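Hemolysin-related protein (Vibrio cholerae serotype O1, PDB 6MLT) probably contributes to adhesion of the Vibrio cholerae biofilm as a secreted, metal-binding matrix protein with a sugar-binding type of lectin domain. Local coordinates at residues D356-K361 and G386-A391; A298-T303 and T395-D400; S414-K417 and K423-V426; F578-I583 and A606-P611. All coordinates share one frame; numbering follows the deposited sequence.

Interaction 1 of 4, residues D356-K361 and G386-A391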
loop_
_atom_site.group_PDB
_atom_site.type_symbol
_atom_site.label_atom_id
_atom_site.label_comp_id
_atom_site.label_asym_id
_atom_site.label_seq_id
_atom_site.Cartn_x
_atom_site.Cartn_y
_atom_site.Cartn_z
ATOM N N ASP A 356 -30.315 -27.183 -0.066
ATOM C CA ASP A 356 -31.222 -28.247 -0.472
ATOM C C ASP A 356 -31.537 -28.061 -1.952
ATOM O O ASP A 356 -32.012 -26.994 -2.358
ATOM C CB ASP A 356 -32.505 -28.221 0.360
ATOM C CG ASP A 356 -32.250 -28.480 1.834
ATOM O OD1 ASP A 356 -31.688 -29.543 2.163
ATOM O OD2 ASP A 356 -32.600 -27.617 2.664
ATOM N N VAL A 357 -31.266 -29.090 -2.750
ATOM C CA VAL A 357 -31.483 -29.055 -4.192
ATOM C C VAL A 357 -32.609 -30.016 -4.528
ATOM O O VAL A 357 -32.553 -31.198 -4.165
ATOM C CB VAL A 357 -30.211 -29.430 -4.969
ATOM C CG1 VAL A 357 -30.466 -29.365 -6.481
ATOM C CG2 VAL A 357 -29.073 -28.523 -4.581
ATOM N N THR A 358 -33.623 -29.509 -5.224
ATOM C CA THR A 358 -34.723 -30.314 -5.737
ATOM C C THR A 358 -34.580 -30.378 -7.250
ATOM O O THR A 358 -34.573 -29.339 -7.921
ATOM C CB THR A 358 -36.075 -29.722 -5.342
ATOM O OG1 THR A 358 -36.176 -29.672 -3.916
ATOM C CG2 THR A 358 -37.223 -30.571 -5.892
ATOM N N TYR A 359 -34.444 -31.589 -7.780
ATOM C CA TYR A 359 -34.302 -31.792 -9.213
ATOM C C TYR A 359 -35.245 -32.898 -9.663
ATOM O O TYR A 359 -35.555 -33.826 -8.907
ATOM C CB TYR A 359 -32.848 -32.133 -9.599
ATOM C CG TYR A 359 -32.280 -33.357 -8.927
ATOM C CD1 TYR A 359 -31.658 -33.270 -7.686
ATOM C CD2 TYR A 359 -32.356 -34.599 -9.536
ATOM C CE1 TYR A 359 -31.131 -34.395 -7.070
ATOM C CE2 TYR A 359 -31.834 -35.730 -8.927
ATOM C CZ TYR A 359 -31.223 -35.618 -7.697
ATOM O OH TYR A 359 -30.704 -36.738 -7.097
ATOM N N GLY A 360 -35.706 -32.784 -10.903
ATOM C CA GLY A 360 -36.623 -33.768 -11.438
ATOM C C GLY A 360 -37.297 -33.257 -12.695
ATOM O O GLY A 360 -36.772 -32.381 -13.388
ATOM N N LYS A 361 -38.467 -33.818 -12.972
ATOM C CA LYS A 361 -39.199 -33.515 -14.193
ATOM C C LYS A 361 -40.063 -32.279 -13.982
ATOM O O LYS A 361 -40.927 -32.254 -13.099
ATOM C CB LYS A 361 -40.058 -34.699 -14.617
ATOM C CG LYS A 361 -40.687 -34.538 -15.986
ATOM C CD LYS A 361 -41.458 -35.793 -16.368
ATOM C CE LYS A 361 -41.398 -36.064 -17.856
ATOM N NZ LYS A 361 -41.818 -37.459 -18.174
ATOM N N GLY A 386 -36.428 -20.784 -7.485
ATOM C CA GLY A 386 -37.261 -21.815 -8.062
ATOM C C GLY A 386 -38.330 -22.250 -7.079
ATOM O O GLY A 386 -38.591 -21.598 -6.060
ATOM N N SER A 387 -38.938 -23.397 -7.380
ATOM C CA SER A 387 -40.063 -23.873 -6.587
ATOM C C SER A 387 -40.183 -25.387 -6.676
ATOM O O SER A 387 -40.164 -25.953 -7.773
ATOM C CB SER A 387 -41.371 -23.236 -7.055
ATOM O OG SER A 387 -42.462 -23.758 -6.309
ATOM N N LYS A 388 -40.338 -26.026 -5.514
ATOM C CA LYS A 388 -40.624 -27.458 -5.467
ATOM C C LYS A 388 -41.957 -27.781 -6.122
ATOM O O LYS A 388 -42.168 -28.915 -6.576
ATOM C CB LYS A 388 -40.638 -27.941 -4.016
ATOM C CG LYS A 388 -39.269 -28.111 -3.391
ATOM C CD LYS A 388 -39.382 -28.458 -1.908
ATOM C CE LYS A 388 -38.475 -29.621 -1.520
ATOM N NZ LYS A 388 -39.120 -30.950 -1.750
ATOM N N ASP A 389 -42.883 -26.819 -6.145
ATOM C CA ASP A 389 -44.190 -27.019 -6.760
ATOM C C ASP A 389 -44.128 -27.128 -8.277
ATOM O O ASP A 389 -45.167 -27.365 -8.905
ATOM C CB ASP A 389 -45.137 -25.879 -6.373
ATOM C CG ASP A 389 -45.725 -26.047 -4.982
ATOM O OD1 ASP A 389 -45.753 -27.186 -4.473
ATOM O OD2 ASP A 389 -46.170 -25.034 -4.400
ATOM N N SER A 390 -42.960 -26.945 -8.883
ATOM C CA SER A 390 -42.810 -27.127 -10.321
ATOM C C SER A 390 -42.608 -28.582 -10.723
ATOM O O SER A 390 -42.464 -28.866 -11.916
ATOM C CB SER A 390 -41.624 -26.298 -10.824
ATOM O OG SER A 390 -41.858 -24.928 -10.547
ATOM N N ALA A 391 -42.591 -29.501 -9.768
ATOM C CA ALA A 391 -42.244 -30.884 -10.045
ATOM C C ALA A 391 -43.456 -31.686 -10.489
ATOM O O ALA A 391 -44.544 -31.566 -9.919
ATOM C CB ALA A 391 -41.632 -31.534 -8.802
#

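Interaction 2 of 4, residues A298-T303 and T395-D400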
loop_
_atom_site.group_PDB
_atom_site.type_symbol
_atom_site.label_atom_id
_atom_site.label_comp_id
_atom_site.label_asym_id
_atom_site.label_seq_id
_atom_site.Cartn_x
_atom_site.Cartn_y
_atom_site.Cartn_z
ATOM N N ALA A 298 -21.432 -33.787 -4.636
ATOM C CA ALA A 298 -21.816 -34.593 -5.780
ATOM C C ALA A 298 -22.511 -33.710 -6.817
ATOM O O ALA A 298 -22.829 -32.542 -6.569
ATOM C CB ALA A 298 -22.732 -35.737 -5.349
ATOM N N VAL A 299 -22.737 -34.277 -7.999
ATOM C CA VAL A 299 -23.502 -33.615 -9.051
ATOM C C VAL A 299 -24.975 -33.928 -8.839
ATOM O O VAL A 299 -25.358 -35.097 -8.710
ATOM C CB VAL A 299 -23.039 -34.073 -10.445
ATOM C CG1 VAL A 299 -23.872 -33.398 -11.533
ATOM C CG2 VAL A 299 -21.560 -33.767 -10.640
ATOM N N TYR A 300 -25.803 -32.889 -8.810
ATOM C CA TYR A 300 -27.243 -33.034 -8.622
ATOM C C TYR A 300 -27.963 -32.609 -9.896
ATOM O O TYR A 300 -27.865 -31.450 -10.310
ATOM C CB TYR A 300 -27.712 -32.200 -7.429
ATOM C CG TYR A 300 -26.881 -32.426 -6.188
ATOM C CD1 TYR A 300 -26.924 -33.639 -5.510
ATOM C CD2 TYR A 300 -26.038 -31.433 -5.705
ATOM C CE1 TYR A 300 -26.155 -33.856 -4.382
ATOM C CE2 TYR A 300 -25.269 -31.640 -4.577
ATOM C CZ TYR A 300 -25.334 -32.853 -3.921
ATOM O OH TYR A 300 -24.573 -33.065 -2.800
ATOM N N GLY A 301 -28.685 -33.541 -10.519
ATOM C CA GLY A 301 -29.478 -33.230 -11.692
ATOM C C GLY A 301 -29.070 -34.070 -12.892
ATOM O O GLY A 301 -28.670 -35.233 -12.753
ATOM N N TYR A 302 -29.170 -33.464 -14.072
ATOM C CA TYR A 302 -29.126 -34.182 -15.344
ATOM C C TYR A 302 -28.096 -33.520 -16.250
ATOM O O TYR A 302 -28.273 -32.369 -16.662
ATOM C CB TYR A 302 -30.517 -34.187 -15.981
ATOM C CG TYR A 302 -31.572 -34.669 -15.010
ATOM C CD1 TYR A 302 -32.182 -33.792 -14.121
ATOM C CD2 TYR A 302 -31.931 -36.009 -14.961
ATOM C CE1 TYR A 302 -33.127 -34.235 -13.224
ATOM C CE2 TYR A 302 -32.870 -36.463 -14.065
ATOM C CZ TYR A 302 -33.467 -35.574 -13.197
ATOM O OH TYR A 302 -34.407 -36.026 -12.305
ATOM N N THR A 303 -27.022 -34.249 -16.559
ATOM C CA THR A 303 -25.881 -33.705 -17.286
ATOM C C THR A 303 -25.906 -34.028 -18.774
ATOM O O THR A 303 -25.037 -33.542 -19.508
ATOM C CB THR A 303 -24.572 -34.246 -16.693
ATOM O OG1 THR A 303 -24.600 -35.679 -16.720
ATOM C CG2 THR A 303 -24.382 -33.768 -15.256
ATOM N N THR A 395 -36.622 -35.264 -6.754
ATOM C CA THR A 395 -35.775 -35.726 -5.671
ATOM C C THR A 395 -35.222 -34.496 -4.970
ATOM O O THR A 395 -34.864 -33.520 -5.631
ATOM C CB THR A 395 -34.607 -36.576 -6.214
ATOM O OG1 THR A 395 -35.123 -37.669 -6.968
ATOM C CG2 THR A 395 -33.729 -37.094 -5.083
ATOM N N THR A 396 -35.144 -34.539 -3.644
ATOM C CA THR A 396 -34.525 -33.466 -2.875
ATOM C C THR A 396 -33.337 -34.031 -2.112
ATOM O O THR A 396 -33.442 -35.100 -1.500
ATOM C CB THR A 396 -35.525 -32.812 -1.913
ATOM O OG1 THR A 396 -36.595 -32.225 -2.664
ATOM C CG2 THR A 396 -34.848 -31.724 -1.079
ATOM N N VAL A 397 -32.214 -33.315 -2.157
ATOM C CA VAL A 397 -30.977 -33.720 -1.496
ATOM C C VAL A 397 -30.370 -32.498 -0.825
ATOM O O VAL A 397 -30.512 -31.369 -1.305
ATOM C CB VAL A 397 -29.966 -34.347 -2.487
ATOM C CG1 VAL A 397 -28.640 -34.669 -1.791
ATOM C CG2 VAL A 397 -30.544 -35.602 -3.107
ATOM N N ARG A 398 -29.679 -32.725 0.288
ATOM C CA ARG A 398 -28.985 -31.657 0.992
ATOM C C ARG A 398 -27.479 -31.836 0.879
ATOM O O ARG A 398 -26.961 -32.947 1.028
ATOM C CB ARG A 398 -29.359 -31.601 2.471
ATOM C CG ARG A 398 -28.462 -30.612 3.232
ATOM C CD ARG A 398 -28.960 -30.286 4.605
ATOM N NE ARG A 398 -30.142 -29.436 4.576
ATOM C CZ ARG A 398 -30.540 -28.687 5.597
ATOM N NH1 ARG A 398 -29.838 -28.665 6.724
ATOM N NH2 ARG A 398 -31.631 -27.948 5.488
ATOM N N TYR A 399 -26.788 -30.732 0.625
ATOM C CA TYR A 399 -25.338 -30.664 0.737
ATOM C C TYR A 399 -25.002 -29.697 1.862
ATOM O O TYR A 399 -25.442 -28.542 1.843
ATOM C CB TYR A 399 -24.688 -30.217 -0.571
ATOM C CG TYR A 399 -23.191 -30.066 -0.448
ATOM C CD1 TYR A 399 -22.381 -31.177 -0.268
ATOM C CD2 TYR A 399 -22.588 -28.817 -0.499
ATOM C CE1 TYR A 399 -21.002 -31.053 -0.145
ATOM C CE2 TYR A 399 -21.212 -28.680 -0.380
ATOM C CZ TYR A 399 -20.426 -29.804 -0.202
ATOM O OH TYR A 399 -19.061 -29.688 -0.078
ATOM N N ASP A 400 -24.253 -30.177 2.850
ATOM C CA ASP A 400 -23.767 -29.338 3.937
ATOM C C ASP A 400 -22.389 -28.802 3.580
ATOM O O ASP A 400 -21.512 -29.563 3.155
ATOM C CB ASP A 400 -23.702 -30.124 5.248
ATOM C CG ASP A 400 -25.073 -30.518 5.765
ATOM O OD1 ASP A 400 -25.943 -29.631 5.883
ATOM O OD2 ASP A 400 -25.281 -31.717 6.044
HETATM O O HOH W 1 -25.396 -34.820 -0.991
#

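Interaction 3 of 4, residues S414-K417 and K423-V426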
loop_
_atom_site.group_PDB
_atom_site.type_symbol
_atom_site.label_atom_id
_atom_site.label_comp_id
_atom_site.label_asym_id
_atom_site.label_seq_id
_atom_site.Cartn_x
_atom_site.Cartn_y
_atom_site.Cartn_z
ATOM N N SER A 414 -26.213 -26.697 -18.325
ATOM C CA SER A 414 -27.441 -26.239 -18.969
ATOM C C SER A 414 -27.461 -26.746 -20.400
ATOM O O SER A 414 -26.569 -26.420 -21.190
ATOM C CB SER A 414 -27.558 -24.716 -18.949
ATOM O OG SER A 414 -28.767 -24.301 -19.577
ATOM N N LYS A 415 -28.483 -27.522 -20.736
ATOM C CA LYS A 415 -28.641 -28.044 -22.085
ATOM C C LYS A 415 -29.205 -26.977 -23.017
ATOM O O LYS A 415 -30.142 -26.253 -22.665
ATOM C CB LYS A 415 -29.569 -29.256 -22.068
ATOM C CG LYS A 415 -29.763 -29.911 -23.428
ATOM C CD LYS A 415 -30.708 -31.100 -23.330
ATOM C CE LYS A 415 -31.008 -31.703 -24.697
ATOM N NZ LYS A 415 -31.795 -32.959 -24.578
ATOM N N GLU A 416 -28.636 -26.896 -24.220
ATOM C CA GLU A 416 -29.090 -25.963 -25.245
ATOM C C GLU A 416 -29.809 -26.626 -26.408
ATOM O O GLU A 416 -30.719 -26.020 -26.976
ATOM C CB GLU A 416 -27.903 -25.171 -25.810
ATOM C CG GLU A 416 -27.163 -24.327 -24.789
ATOM C CD GLU A 416 -26.029 -23.535 -25.412
ATOM O OE1 GLU A 416 -25.824 -23.658 -26.638
ATOM O OE2 GLU A 416 -25.343 -22.790 -24.681
ATOM N N LYS A 417 -29.434 -27.854 -26.765
ATOM C CA LYS A 417 -29.905 -28.466 -28.002
ATOM C C LYS A 417 -31.428 -28.536 -28.047
ATOM O O LYS A 417 -32.067 -29.046 -27.123
ATOM C CB LYS A 417 -29.308 -29.869 -28.147
ATOM N N LYS A 423 -36.547 -21.018 -22.689
ATOM C CA LYS A 423 -36.930 -22.227 -21.975
ATOM C C LYS A 423 -35.734 -23.041 -21.504
ATOM O O LYS A 423 -35.922 -24.041 -20.801
ATOM C CB LYS A 423 -37.843 -23.100 -22.850
ATOM C CG LYS A 423 -39.255 -22.534 -23.041
ATOM C CD LYS A 423 -39.987 -22.362 -21.710
ATOM C CE LYS A 423 -41.422 -21.889 -21.902
ATOM N NZ LYS A 423 -42.103 -21.625 -20.596
ATOM N N GLN A 424 -34.512 -22.645 -21.850
ATOM C CA GLN A 424 -33.349 -23.312 -21.283
ATOM C C GLN A 424 -33.279 -23.026 -19.786
ATOM O O GLN A 424 -33.763 -21.997 -19.308
ATOM C CB GLN A 424 -32.074 -22.851 -21.997
ATOM C CG GLN A 424 -31.996 -23.315 -23.446
ATOM C CD GLN A 424 -30.860 -22.680 -24.226
ATOM O OE1 GLN A 424 -29.910 -22.151 -23.646
ATOM N NE2 GLN A 424 -30.956 -22.727 -25.551
ATOM N N GLN A 425 -32.708 -23.963 -19.031
ATOM C CA GLN A 425 -32.620 -23.802 -17.584
ATOM C C GLN A 425 -31.369 -24.504 -17.077
ATOM O O GLN A 425 -30.608 -25.094 -17.850
ATOM C CB GLN A 425 -33.874 -24.345 -16.883
ATOM C CG GLN A 425 -34.043 -25.860 -16.970
ATOM C CD GLN A 425 -34.979 -26.392 -15.898
ATOM O OE1 GLN A 425 -34.601 -26.503 -14.728
ATOM N NE2 GLN A 425 -36.209 -26.690 -16.281
ATOM N N VAL A 426 -31.156 -24.429 -15.765
ATOM C CA VAL A 426 -30.086 -25.182 -15.124
ATOM C C VAL A 426 -30.543 -26.627 -14.965
ATOM O O VAL A 426 -31.540 -26.905 -14.286
ATOM C CB VAL A 426 -29.709 -24.566 -13.772
ATOM C CG1 VAL A 426 -28.717 -25.445 -13.041
ATOM C CG2 VAL A 426 -29.132 -23.172 -13.981
HETATM O O HOH W 2 -28.277 -22.633 -21.711
HETATM O O HOH W 3 -31.777 -26.355 -20.425
#

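Interaction 4 of 4, residues F578-I583 and A606-P611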
loop_
_atom_site.group_PDB
_atom_site.type_symbol
_atom_site.label_atom_id
_atom_site.label_comp_id
_atom_site.label_asym_id
_atom_site.label_seq_id
_atom_site.Cartn_x
_atom_site.Cartn_y
_atom_site.Cartn_z
ATOM N N PHE A 578 5.422 6.835 0.479
ATOM C CA PHE A 578 5.358 6.089 -0.768
ATOM C C PHE A 578 4.559 4.802 -0.590
ATOM O O PHE A 578 4.790 4.045 0.357
ATOM C CB PHE A 578 6.764 5.753 -1.263
ATOM C CG PHE A 578 6.763 4.899 -2.488
ATOM C CD1 PHE A 578 6.536 5.458 -3.730
ATOM C CD2 PHE A 578 6.941 3.529 -2.395
ATOM C CE1 PHE A 578 6.516 4.668 -4.861
ATOM C CE2 PHE A 578 6.918 2.735 -3.526
ATOM C CZ PHE A 578 6.705 3.299 -4.751
ATOM N N ASN A 579 3.640 4.540 -1.523
ATOM C CA ASN A 579 2.896 3.283 -1.527
ATOM C C ASN A 579 2.384 2.944 -2.925
ATOM O O ASN A 579 1.272 2.425 -3.074
ATOM C CB ASN A 579 1.731 3.339 -0.532
ATOM C CG ASN A 579 0.580 4.198 -1.018
ATOM O OD1 ASN A 579 0.777 5.184 -1.719
ATOM N ND2 ASN A 579 -0.637 3.816 -0.648
ATOM N N PHE A 580 3.188 3.242 -3.950
ATOM C CA PHE A 580 2.929 2.872 -5.344
ATOM C C PHE A 580 1.767 3.614 -5.992
ATOM O O PHE A 580 1.905 4.144 -7.103
ATOM C CB PHE A 580 2.649 1.371 -5.485
ATOM C CG PHE A 580 3.870 0.508 -5.383
ATOM C CD1 PHE A 580 4.777 0.439 -6.428
ATOM C CD2 PHE A 580 4.103 -0.246 -4.249
ATOM C CE1 PHE A 580 5.903 -0.364 -6.334
ATOM C CE2 PHE A 580 5.223 -1.047 -4.149
ATOM C CZ PHE A 580 6.124 -1.106 -5.193
ATOM N N SER A 581 0.610 3.639 -5.329
ATOM C CA SER A 581 -0.636 3.934 -6.028
ATOM C C SER A 581 -0.742 5.373 -6.508
ATOM O O SER A 581 -1.564 5.649 -7.389
ATOM C CB SER A 581 -1.825 3.609 -5.128
ATOM O OG SER A 581 -1.757 2.254 -4.741
ATOM N N ASP A 582 0.053 6.291 -5.960
ATOM C CA ASP A 582 -0.037 7.701 -6.314
ATOM C C ASP A 582 1.040 8.138 -7.295
ATOM O O ASP A 582 1.240 9.343 -7.479
ATOM C CB ASP A 582 0.033 8.566 -5.051
ATOM C CG ASP A 582 -1.336 8.834 -4.456
ATOM O OD1 ASP A 582 -2.295 9.007 -5.241
ATOM O OD2 ASP A 582 -1.455 8.872 -3.210
ATOM N N ILE A 583 1.730 7.201 -7.939
ATOM C CA ILE A 583 2.785 7.569 -8.876
ATOM C C ILE A 583 2.898 6.487 -9.940
ATOM O O ILE A 583 2.814 5.290 -9.647
ATOM C CB ILE A 583 4.123 7.801 -8.134
ATOM C CG1 ILE A 583 5.141 8.479 -9.050
ATOM C CG2 ILE A 583 4.685 6.488 -7.585
ATOM C CD1 ILE A 583 4.838 9.930 -9.327
ATOM N N ALA A 606 9.025 -1.405 -1.241
ATOM C CA ALA A 606 9.529 -1.296 -2.601
ATOM C C ALA A 606 9.110 -2.456 -3.494
ATOM O O ALA A 606 9.403 -2.431 -4.694
ATOM C CB ALA A 606 11.060 -1.202 -2.587
ATOM N N THR A 607 8.446 -3.473 -2.948
ATOM C CA THR A 607 8.197 -4.700 -3.697
ATOM C C THR A 607 7.006 -4.525 -4.631
ATOM O O THR A 607 5.898 -4.220 -4.183
ATOM C CB THR A 607 7.944 -5.864 -2.745
ATOM O OG1 THR A 607 9.059 -6.010 -1.859
ATOM C CG2 THR A 607 7.733 -7.176 -3.529
ATOM N N ILE A 608 7.226 -4.749 -5.925
ATOM C CA ILE A 608 6.126 -4.717 -6.886
ATOM C C ILE A 608 5.286 -5.970 -6.691
ATOM O O ILE A 608 5.804 -7.091 -6.741
ATOM C CB ILE A 608 6.650 -4.617 -8.326
ATOM C CG1 ILE A 608 7.381 -3.289 -8.530
ATOM C CG2 ILE A 608 5.497 -4.762 -9.337
ATOM C CD1 ILE A 608 8.070 -3.161 -9.892
ATOM N N ARG A 609 3.989 -5.787 -6.457
ATOM C CA ARG A 609 3.074 -6.896 -6.220
ATOM C C ARG A 609 1.857 -6.770 -7.121
ATOM O O ARG A 609 1.315 -5.675 -7.297
ATOM C CB ARG A 609 2.612 -6.948 -4.761
ATOM C CG ARG A 609 3.614 -7.589 -3.850
ATOM C CD ARG A 609 3.070 -7.803 -2.446
ATOM N NE ARG A 609 4.016 -8.600 -1.677
ATOM C CZ ARG A 609 5.016 -8.098 -0.963
ATOM N NH1 ARG A 609 5.195 -6.781 -0.889
ATOM N NH2 ARG A 609 5.831 -8.918 -0.309
ATOM N N VAL A 610 1.439 -7.901 -7.681
ATOM C CA VAL A 610 0.198 -8.014 -8.444
ATOM C C VAL A 610 -0.919 -8.387 -7.473
ATOM O O VAL A 610 -0.735 -9.300 -6.656
ATOM C CB VAL A 610 0.326 -9.056 -9.566
ATOM C CG1 VAL A 610 -0.989 -9.198 -10.330
ATOM C CG2 VAL A 610 1.461 -8.681 -10.508
ATOM N N PRO A 611 -2.080 -7.736 -7.525
ATOM C CA PRO A 611 -3.140 -8.036 -6.552
ATOM C C PRO A 611 -3.676 -9.456 -6.667
ATOM O O PRO A 611 -3.607 -10.104 -7.714
ATOM C CB PRO A 611 -4.240 -7.017 -6.873
ATOM C CG PRO A 611 -3.828 -6.308 -8.111
ATOM C CD PRO A 611 -2.381 -6.552 -8.347
#

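Interaction 1 of 4, residues D356-K361 and G386-A391
Lys-388 packs on Thr-358, and Ala-391 on Lys-361, with a short 3-10 turn setting the spacing between the two contacts. Ser-387 opens that turn: its OG accepts from Asp-389 N (3.1 Å), an ST turn, while its carbonyl receives the backbone N of Ser-390. A small hydroxyl residue suits this start because it can bond back to its own main chain. Lys-388 follows, crossing the Thr-358 side chain at about a right angle. Its chain bends at chi3 and chi4 (133° and -86°), which folds the methylenes round the hydroxyl and leaves CE 3.3 Å and CG 3.5 Å from Thr-358 OG1. This is packing of alkyl carbons on oxygen; the polar bonds of both residues go elsewhere, since Lys-388 NZ and Thr-358 OG1 each bond to Thr-396 OG1. The length and flexibility of lysine let NZ reach that oxygen from an exposed position. Ser-390 turns its OG to Ala-324 O. Ala-391 then brings its CA to 3.6 Å from Lys-361 O, a CA-H...O contact. Lys-361 directs its own end away from the loop, where it makes a cation-pi contact with Trp-366. The loop leads from strand 382-386 to strand 394-400, the outermost strands of a four-stranded antiparallel sheet, and spans the two inner ones: Lys-388 N bonds to Glu-372 on strand 370-377, and Thr-358 lies on strand 352-359.

Interaction 2 of 4, residues A298-T303 and T395-D400
Tyr-300 carries this contact, reaching from strand 295-301 to Val-397 and Tyr-399 on strand 394-400 of another sheet. Before it, Ala-298 contributes its carbonyl: Ala-298 O stands 3.3 Å above one face of the Tyr-300 ring, offset toward the rim. Tyr-300 itself has CG beside its backbone N and opposite the carbonyl carbon (chi1 -50°), and its CB points at the other strand; this turns the ring across the gap, where CE1 and OH make the contacts. Tyr-300 CE1 packs obliquely on the CG1 methyl of Val-397 at 3.7 Å. The phenol oxygen passes close to Tyr-399, with Tyr-300 OH 3.6 Å from Tyr-399 CB. A tyrosine fits because its ring can be buried against apolar neighbours, Val-357 and Phe-431 among them, while its hydroxyl still finds a polar partner: a water lies 2.7 Å from Tyr-300 OH and donates to Arg-398 O over a longer 3.2 Å. Val-397 and Tyr-399, two apart on one strand, both direct CB toward Tyr-300. Beyond Gly-301, whose backbone angles suit glycine, Tyr-302 turns its ring to Tyr-368. The outermost strands of two four-stranded antiparallel sheets thus meet through side chains at a partly buried interface, the inter-sheet packing expected of a beta-prism lectin fold with its three sheets.

Interaction 3 of 4, residues S414-K417 and K423-V426
This is a polar, partly water-mediated contact across the neck of the loop that joins the neighbouring antiparallel strands 405-413 and 428-435 of the beta-prism. One direct hydrogen bond spans it, from Ser-414 OG to Gln-425 O at 2.6 Å; the donor lies 44° out of the carbonyl plane. Serine suits the place because its short side chain, with OG anti to the backbone N (chi1 -180°), brings a hydroxyl close to the facing main chain. A water donates both to that same OG and to Gln-424 OE1, its oxygen 2.8 Å from Ser-414 OG and 2.6 Å from Gln-424 OE1. A second water accepts the N-H of Gln-425 and probably donates to Lys-415 O. The extended Gln-424 side chain runs past residues 414-417, its CG 3.6 Å from Lys-415 O, and its amide lies nearly parallel to the Glu-416 carboxylate, the planes 15° apart. Beyond the contact, Gln-424 NE2 bonds to Leu-419 O and Lys-415 N to Asn-427 OD1. With NE2 held by a carbonyl and OE1 by a water, the orientation of the buried glutamine amide is well defined. One water bridges the two backbones where a regular hairpin would pair them directly, and the other joins two side chains.

Interaction 4 of 4, residues F578-I583 and A606-P611
Phe-580 inserts its ring against the backbone of Ala-606, Thr-607 and Ile-608, joining two parts of the irregular C-terminal region packed against the beta-propeller. It is the first residue of a type I beta turn that runs to Ile-583, closed by Ile-583 N bonding to Phe-580 O at 3.2 Å.

The nearest contacts are between ring carbons and carbonyl oxygens. Phe-580 CE2 lies 3.2 Å from Thr-607 O, which approaches the ring obliquely. Phe-580 CZ is 3.6 Å from Ala-606 O, which sits at the ring edge near its plane; this second placement suits an aromatic residue, whose rim hydrogens carry a slight positive charge. The torsion chi1 of -75° puts CG beside the backbone N and sends the ring toward the second segment.

Apolar and aromatic packing completes the setting. Ile-608 crosses Phe-580 at about a right angle, its CG1 3.9 Å from Phe-580 CE1. Phe-578 CE2 stands 4.0 Å above the centre of one face of the Phe-580 ring, and His-600 meets that ring edge-to-face. Phe-578 in turn stacks with Trp-573.

Polar groups tie the second segment to the propeller. Thr-607 OG1 bonds to Asp-489 OD1 and to the backbone N of Asp-482, a sodium ligand, consistent with a second-shell place near that site. Arg-609 forms a salt bridge with the same Asp-489. The Thr-607 methyl also packs on this arginine: Thr-607 CG2 lies 3.6 Å above one face of the Arg-609 guanidinium.

Overall arrangement
From the N terminus, the propeller strands come first, and then the chain leaves the blade begun by strand 277-279 to build the beta-prism. Interaction 2 opens there at 298-303 and closes with 395-400, a long loop that encloses the shorter one of interaction 1. The two touch: strands 352-359 and 394-400 are neighbours, probably bonded between Val-357 N and Val-397 O. Interaction 3 follows in series, closing a tight loop about 17 Å from interaction 2 between centres. The chain then returns to the same blade at strand 443-448. Interaction 4 comes last, again in series: 606-611 closes on 578-583 a loop without helix or strand, packed against the propeller about 45 Å from interactions 2 and 3 between centres.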